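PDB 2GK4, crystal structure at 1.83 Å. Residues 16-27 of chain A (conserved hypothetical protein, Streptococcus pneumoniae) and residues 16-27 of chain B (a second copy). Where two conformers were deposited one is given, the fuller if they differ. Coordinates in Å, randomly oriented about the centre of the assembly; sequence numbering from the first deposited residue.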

ATOM      1  N   ALA A  16       2.254  -4.217   7.668  1.00 21.62           N
ATOM      2  CA  ALA A  16       0.863  -3.991   8.113  1.00 21.37           C
ATOM      3  C   ALA A  16       0.777  -3.123   9.364  1.00 22.28           C
ATOM      4  O   ALA A  16       1.547  -3.298  10.328  1.00 21.64           O
ATOM      5  CB  ALA A  16       0.129  -5.314   8.323  1.00 22.22           C
ATOM      6  N   ILE A  17      -0.128  -2.158   9.324  1.00 22.90           N
ATOM      7  CA  ILE A  17      -0.445  -1.340  10.493  1.00 25.69           C
ATOM      8  C   ILE A  17      -1.642  -1.961  11.206  1.00 26.40           C
ATOM      9  O   ILE A  17      -1.653  -2.138  12.435  1.00 29.00           O
ATOM     10  CB  ILE A  17      -0.766   0.116  10.091  1.00 25.37           C
ATOM     11  CG1 ILE A  17       0.515   0.821   9.632  1.00 25.05           C
ATOM     12  CG2 ILE A  17      -1.361   0.884  11.269  1.00 28.22           C
ATOM     13  CD1 ILE A  17       0.263   2.135   8.876  1.00 28.24           C
ATOM     14  N   ASP A  18      -2.653  -2.282  10.429  1.00 26.86           N
ATOM     15  CA  ASP A  18      -3.844  -2.885  10.979  1.00 27.90           C
ATOM     16  C   ASP A  18      -4.389  -3.761   9.887  1.00 27.28           C
ATOM     17  O   ASP A  18      -3.647  -4.159   8.976  1.00 28.42           O
ATOM     18  CB  ASP A  18      -4.843  -1.806  11.432  1.00 27.79           C
ATOM     19  CG  ASP A  18      -5.256  -0.858  10.300  1.00 29.35           C
ATOM     20  OD1 ASP A  18      -5.593  -1.315   9.168  1.00 30.53           O
ATOM     21  OD2 ASP A  18      -5.291   0.352  10.570  1.00 34.17           O
ATOM     22  N   SER A  19      -5.687  -4.053   9.943  0.60 27.84           N
ATOM     23  CA  SER A  19      -6.262  -5.025   9.014  0.60 26.89           C
ATOM     24  C   SER A  19      -6.280  -4.495   7.594  0.60 27.44           C
ATOM     25  O   SER A  19      -6.095  -5.260   6.639  0.60 27.66           O
ATOM     26  CB  SER A  19      -7.673  -5.469   9.454  0.60 28.04           C
ATOM     27  OG  SER A  19      -8.599  -4.388   9.511  0.60 25.06           O
ATOM     28  N   VAL A  20      -6.472  -3.181   7.454  1.00 26.35           N
ATOM     29  CA  VAL A  20      -6.583  -2.565   6.125  1.00 25.71           C
ATOM     30  C   VAL A  20      -5.315  -1.800   5.675  1.00 24.10           C
ATOM     31  O   VAL A  20      -4.898  -1.909   4.506  1.00 23.80           O
ATOM     32  CB  VAL A  20      -7.879  -1.689   6.039  1.00 25.69           C
ATOM     33  CG1 VAL A  20      -7.947  -0.927   4.722  1.00 26.28           C
ATOM     34  CG2 VAL A  20      -9.124  -2.602   6.179  1.00 28.89           C
ATOM     35  N   ARG A  21      -4.661  -1.110   6.606  1.00 22.65           N
ATOM     36  CA  ARG A  21      -3.597  -0.161   6.234  1.00 20.87           C
ATOM     37  C   ARG A  21      -2.217  -0.787   6.405  1.00 20.33           C
ATOM     38  O   ARG A  21      -2.017  -1.582   7.317  1.00 20.35           O
ATOM     39  CB  ARG A  21      -3.702   1.110   7.087  1.00 21.31           C
ATOM     40  CG  ARG A  21      -4.999   1.869   6.885  1.00 24.91           C
ATOM     41  CD  ARG A  21      -5.012   3.152   7.722  1.00 27.70           C
ATOM     42  NE  ARG A  21      -4.839   2.895   9.153  1.00 27.62           N
ATOM     43  CZ  ARG A  21      -4.633   3.837  10.074  1.00 27.65           C
ATOM     44  NH1 ARG A  21      -4.581   5.124   9.737  1.00 26.11           N
ATOM     45  NH2 ARG A  21      -4.497   3.488  11.348  1.00 28.58           N
ATOM     46  N   SER A  22      -1.286  -0.401   5.529  1.00 19.54           N
ATOM     47  CA  SER A  22       0.134  -0.768   5.646  1.00 19.30           C
ATOM     48  C   SER A  22       0.986   0.439   5.380  1.00 19.47           C
ATOM     49  O   SER A  22       0.495   1.401   4.757  1.00 19.87           O
ATOM     50  CB  SER A  22       0.445  -1.813   4.577  1.00 19.94           C
ATOM     51  OG  SER A  22      -0.207  -3.039   4.923  1.00 21.72           O
ATOM     52  N   ILE A  23       2.229   0.424   5.861  1.00 18.25           N
ATOM     53  CA  ILE A  23       3.192   1.409   5.368  1.00 18.80           C
ATOM     54  C   ILE A  23       4.065   0.647   4.384  1.00 19.90           C
ATOM     55  O   ILE A  23       4.665  -0.399   4.711  1.00 19.57           O
ATOM     56  CB  ILE A  23       4.022   2.052   6.494  1.00 19.63           C
ATOM     57  CG1 ILE A  23       5.071   3.003   5.906  1.00 21.13           C
ATOM     58  CG2 ILE A  23       4.642   0.989   7.448  1.00 19.57           C
ATOM     59  CD1 ILE A  23       5.664   3.936   6.987  1.00 25.95           C
ATOM     60  N   THR A  24       4.133   1.180   3.175  1.00 20.32           N
ATOM     61  CA  THR A  24       4.588   0.380   2.032  1.00 20.85           C
ATOM     62  C   THR A  24       5.700   1.160   1.334  1.00 21.14           C
ATOM     63  O   THR A  24       5.560   2.385   1.129  1.00 20.84           O
ATOM     64  CB  THR A  24       3.415   0.189   1.050  1.00 21.44           C
ATOM     65  OG1 THR A  24       2.383  -0.603   1.664  1.00 21.77           O
ATOM     66  CG2 THR A  24       3.873  -0.490  -0.234  1.00 23.91           C
ATOM     67  N   ASN A  25       6.791   0.471   0.966  1.00 20.26           N
ATOM     68  CA  ASN A  25       7.783   1.052   0.077  1.00 20.60           C
ATOM     69  C   ASN A  25       7.192   0.807  -1.298  1.00 21.57           C
ATOM     70  O   ASN A  25       7.078  -0.352  -1.718  1.00 20.79           O
ATOM     71  CB  ASN A  25       9.139   0.331   0.232  1.00 21.12           C
ATOM     72  CG  ASN A  25       9.943   0.857   1.402  1.00 22.28           C
ATOM     73  OD1 ASN A  25       9.385   1.359   2.390  1.00 26.07           O
ATOM     74  ND2 ASN A  25      11.266   0.747   1.310  1.00 22.68           N
ATOM     75  N   HIS A  26       6.768   1.880  -1.962  1.00 22.28           N
ATOM     76  CA  HIS A  26       5.891   1.810  -3.137  1.00 24.03           C
ATOM     77  C   HIS A  26       6.528   1.560  -4.528  1.00 24.82           C
ATOM     78  O   HIS A  26       5.826   1.623  -5.555  1.00 25.29           O
ATOM     79  CB  HIS A  26       4.979   3.060  -3.191  1.00 23.34           C
ATOM     80  CG  HIS A  26       5.709   4.366  -3.004  1.00 22.69           C
ATOM     81  ND1 HIS A  26       6.793   4.746  -3.772  1.00 25.59           N
ATOM     82  CD2 HIS A  26       5.513   5.371  -2.116  1.00 21.93           C
ATOM     83  CE1 HIS A  26       7.229   5.930  -3.369  1.00 23.81           C
ATOM     84  NE2 HIS A  26       6.462   6.334  -2.366  1.00 24.98           N
ATOM     85  N   SER A  27       7.826   1.276  -4.581  1.00 25.08           N
ATOM     86  CA  SER A  27       8.498   0.943  -5.856  1.00 25.96           C
ATOM     87  C   SER A  27       7.752  -0.127  -6.661  1.00 26.06           C
ATOM     88  O   SER A  27       7.415  -1.180  -6.123  1.00 24.76           O
ATOM     89  CB  SER A  27       9.918   0.426  -5.580  1.00 26.69           C
ATOM     90  OG  SER A  27      10.488  -0.139  -6.760  1.00 30.26           O
TER
ATOM     91  N   ALA B  16       1.121   9.079  -0.272  1.00 24.57           N
ATOM     92  CA  ALA B  16       2.575   9.125  -0.104  1.00 23.59           C
ATOM     93  C   ALA B  16       3.018   9.806   1.194  1.00 23.62           C
ATOM     94  O   ALA B  16       2.460  10.834   1.620  1.00 24.49           O
ATOM     95  CB  ALA B  16       3.241   9.768  -1.341  1.00 23.93           C
ATOM     96  N   ILE B  17       4.036   9.243   1.828  1.00 22.35           N
ATOM     97  CA  ILE B  17       4.687   9.893   2.961  1.00 22.73           C
ATOM     98  C   ILE B  17       5.921  10.631   2.416  1.00 22.59           C
ATOM     99  O   ILE B  17       6.201  11.783   2.776  1.00 22.71           O
ATOM    100  CB  ILE B  17       5.120   8.857   4.025  1.00 22.50           C
ATOM    101  CG1 ILE B  17       3.894   8.216   4.697  1.00 23.98           C
ATOM    102  CG2 ILE B  17       6.077   9.488   5.077  1.00 23.58           C
ATOM    103  CD1 ILE B  17       4.201   6.788   5.176  1.00 23.81           C
ATOM    104  N   ASP B  18       6.664   9.963   1.535  1.00 22.27           N
ATOM    105  CA  ASP B  18       7.861  10.575   0.934  1.00 22.46           C
ATOM    106  C   ASP B  18       8.180   9.872  -0.368  1.00 21.50           C
ATOM    107  O   ASP B  18       7.331   9.179  -0.908  1.00 21.49           O
ATOM    108  CB  ASP B  18       9.034  10.523   1.912  1.00 22.79           C
ATOM    109  CG  ASP B  18       9.273   9.129   2.470  1.00 26.77           C
ATOM    110  OD1 ASP B  18       9.241   8.167   1.672  1.00 25.20           O
ATOM    111  OD2 ASP B  18       9.481   8.996   3.713  1.00 30.70           O
ATOM    112  N   SER B  19       9.397  10.052  -0.883  1.00 20.60           N
ATOM    113  CA  SER B  19       9.727   9.448  -2.183  1.00 20.81           C
ATOM    114  C   SER B  19       9.795   7.919  -2.159  1.00 20.00           C
ATOM    115  O   SER B  19       9.847   7.293  -3.213  1.00 21.09           O
ATOM    116  CB  SER B  19      11.047   9.984  -2.723  1.00 20.45           C
ATOM    117  OG  SER B  19      12.108   9.530  -1.907  1.00 19.56           O
ATOM    118  N   VAL B  20       9.824   7.338  -0.961  1.00 20.21           N
ATOM    119  CA  VAL B  20      10.032   5.903  -0.815  1.00 20.71           C
ATOM    120  C   VAL B  20       8.771   5.197  -0.303  1.00 20.59           C
ATOM    121  O   VAL B  20       8.486   4.081  -0.734  1.00 20.79           O
ATOM    122  CB  VAL B  20      11.206   5.565   0.172  1.00 20.45           C
ATOM    123  CG1 VAL B  20      11.345   4.026   0.388  1.00 20.92           C
ATOM    124  CG2 VAL B  20      12.556   6.149  -0.305  1.00 22.43           C
ATOM    125  N   ARG B  21       8.072   5.833   0.638  1.00 20.55           N
ATOM    126  CA  ARG B  21       7.009   5.165   1.455  1.00 20.75           C
ATOM    127  C   ARG B  21       5.642   5.778   1.228  1.00 20.76           C
ATOM    128  O   ARG B  21       5.543   6.981   0.970  1.00 19.37           O
ATOM    129  CB  ARG B  21       7.300   5.389   2.937  1.00 22.18           C
ATOM    130  CG  ARG B  21       8.482   4.616   3.525  1.00 25.80           C
ATOM    131  CD  ARG B  21       8.943   5.324   4.805  1.00 29.28           C
ATOM    132  NE  ARG B  21       9.878   6.363   4.427  1.00 33.29           N
ATOM    133  CZ  ARG B  21      11.194   6.192   4.283  1.00 36.04           C
ATOM    134  NH1 ARG B  21      11.781   5.020   4.555  1.00 34.82           N
ATOM    135  NH2 ARG B  21      11.929   7.213   3.878  1.00 33.90           N
ATOM    136  N   SER B  22       4.594   4.963   1.398  1.00 19.75           N
ATOM    137  CA  SER B  22       3.218   5.444   1.317  1.00 21.08           C
ATOM    138  C   SER B  22       2.417   4.728   2.392  1.00 20.41           C
ATOM    139  O   SER B  22       2.794   3.633   2.807  1.00 21.07           O
ATOM    140  CB  SER B  22       2.604   5.074  -0.038  1.00 20.77           C
ATOM    141  OG  SER B  22       3.130   5.846  -1.090  1.00 23.38           O
ATOM    142  N   ILE B  23       1.321   5.334   2.843  1.00 20.42           N
ATOM    143  CA  ILE B  23       0.317   4.547   3.575  1.00 20.39           C
ATOM    144  C   ILE B  23      -0.667   3.998   2.532  1.00 20.67           C
ATOM    145  O   ILE B  23      -1.259   4.775   1.767  1.00 21.60           O
ATOM    146  CB  ILE B  23      -0.444   5.406   4.608  1.00 20.45           C
ATOM    147  CG1 ILE B  23       0.527   6.006   5.621  1.00 23.80           C
ATOM    148  CG2 ILE B  23      -1.528   4.502   5.298  1.00 22.00           C
ATOM    149  CD1 ILE B  23       1.362   4.908   6.365  1.00 25.27           C
ATOM    150  N   THR B  24      -0.827   2.671   2.476  1.00 20.71           N
ATOM    151  CA  THR B  24      -1.668   2.034   1.468  1.00 21.77           C
ATOM    152  C   THR B  24      -2.854   1.350   2.155  1.00 23.95           C
ATOM    153  O   THR B  24      -2.735   0.900   3.280  1.00 24.20           O
ATOM    154  CB  THR B  24      -0.865   1.008   0.635  1.00 22.50           C
ATOM    155  OG1 THR B  24      -0.283   0.031   1.523  1.00 23.37           O
ATOM    156  CG2 THR B  24       0.291   1.723  -0.128  1.00 21.21           C
ATOM    157  N   ASN B  25      -3.990   1.277   1.463  1.00 25.28           N
ATOM    158  CA  ASN B  25      -5.194   0.606   1.968  1.00 26.92           C
ATOM    159  C   ASN B  25      -5.519  -0.584   1.082  1.00 28.07           C
ATOM    160  O   ASN B  25      -5.573  -0.438  -0.132  1.00 28.06           O
ATOM    161  CB  ASN B  25      -6.371   1.579   1.951  1.00 27.26           C
ATOM    162  CG  ASN B  25      -6.152   2.747   2.871  1.00 29.24           C
ATOM    163  OD1 ASN B  25      -5.673   3.802   2.456  1.00 35.21           O
ATOM    164  ND2 ASN B  25      -6.458   2.557   4.133  1.00 33.84           N
ATOM    165  N   HIS B  26      -5.725  -1.750   1.689  1.00 29.78           N
ATOM    166  CA  HIS B  26      -6.072  -2.951   0.947  1.00 31.56           C
ATOM    167  C   HIS B  26      -7.568  -3.249   1.052  1.00 31.09           C
ATOM    168  O   HIS B  26      -8.147  -3.307   2.162  1.00 30.13           O
ATOM    169  CB  HIS B  26      -5.221  -4.160   1.390  1.00 32.93           C
ATOM    170  CG  HIS B  26      -5.650  -5.467   0.777  1.00 36.31           C
ATOM    171  ND1 HIS B  26      -5.382  -5.805  -0.535  1.00 40.45           N
ATOM    172  CD2 HIS B  26      -6.324  -6.517   1.304  1.00 39.32           C
ATOM    173  CE1 HIS B  26      -5.876  -7.005  -0.790  1.00 40.40           C
ATOM    174  NE2 HIS B  26      -6.457  -7.456   0.308  1.00 40.60           N
ATOM    175  N   SER B  27      -8.185  -3.355  -0.123  1.00 29.69           N
ATOM    176  CA  SER B  27      -9.511  -3.921  -0.277  1.00 29.46           C
ATOM    177  C   SER B  27      -9.548  -4.522  -1.678  1.00 29.14           C
ATOM    178  O   SER B  27      -9.144  -3.875  -2.652  1.00 28.99           O
ATOM    179  CB  SER B  27     -10.596  -2.855  -0.151  1.00 29.93           C
ATOM    180  OG  SER B  27     -11.887  -3.461  -0.282  1.00 30.91           O
TER
HETATM  181  O   HOH W   1       9.828   2.356  -2.432  1.00 24.44           O

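Strand 21-25 of each copy pairs antiparallel with its counterpart, centred on Ile23(A) opposite Ile23(B), whose CA atoms lie 4.6 Å apart. Four backbone hydrogen bonds form the middle of the ladder: Ser22(A) N to Thr24(B) O, 3.0 Å; Thr24(B) N to Ser22(A) O, 2.9 Å; Thr24(A) N to Ser22(B) O, 2.8 Å; and Ser22(B) N to Thr24(A) O, 2.8 Å. One more bond lies beyond each end, from His26(B) N to Val20(A) O at 2.9 Å and from His26(A) N to Val20(B) O at 3.1 Å. The same carbonyls accept CA-H...O contacts from the non-hydrogen-bonded positions, as in Arg21(B) CA to Thr24(A) O, 3.2 Å, so the close-approaching CA atoms also face oxygen.

On the face carrying Ser22 and Thr24, the two threonine hydroxyls meet across the centre in a hydrogen bond, Thr24(A) OG1 to Thr24(B) OG1, 2.7 Å. The copies reach it with different rotamers, m in Thr24(A) and p in Thr24(B). A hydroxyl suits this place because it can either donate or accept, which lets two identical residues pair.

The symmetry is looser at the ends. His26(A), chi1 p, points toward chain B and has 95 Å² covered, the largest share of any residue here; its NE2 makes a weak hydrogen bond to Asp18(B) O at 3.3 Å, while Val20(B) C lies over one ring face. His26(B), chi1 t, is directed sideways and remains exposed. Water 1 adds a bridge on the His26(A) side, donating to Val20(B) O at 2.8 Å and accepting from Ser27(A) N at 3.1 Å.

Each strand is entered through a tight turn held by its aspartate. Asp18(A) OD1 accepts from Val20(A) N and Arg21(A) N, both at 2.7 Å, and its OD2 forms a salt bridge with Arg21(A) NE at 2.9 Å; in the second copy Asp18(B) OD2 and Arg21(B) NE are 2.8 Å apart. The arginine charge is thus met within its own chain, leaving the aliphatic part of the side chain to pack across the interface: Arg21(B) CG lies 3.6 Å from Asn25(A) OD1.

Between these arginines, on the face shared by Arg21, Ile23 and Asn25, the isoleucines form an apolar cluster. Ile23(B) CD1 touches Ile23(A) CB and Ile17(A) CD1, each at 3.9 Å, and Ile23(A) CD1 meets Ile17(B) CD1 at 3.7 Å. Both Ile23 residues are buried, where branched hydrocarbon fills space without needing polar partners. Altogether, 781 Å² is buried between the stretches.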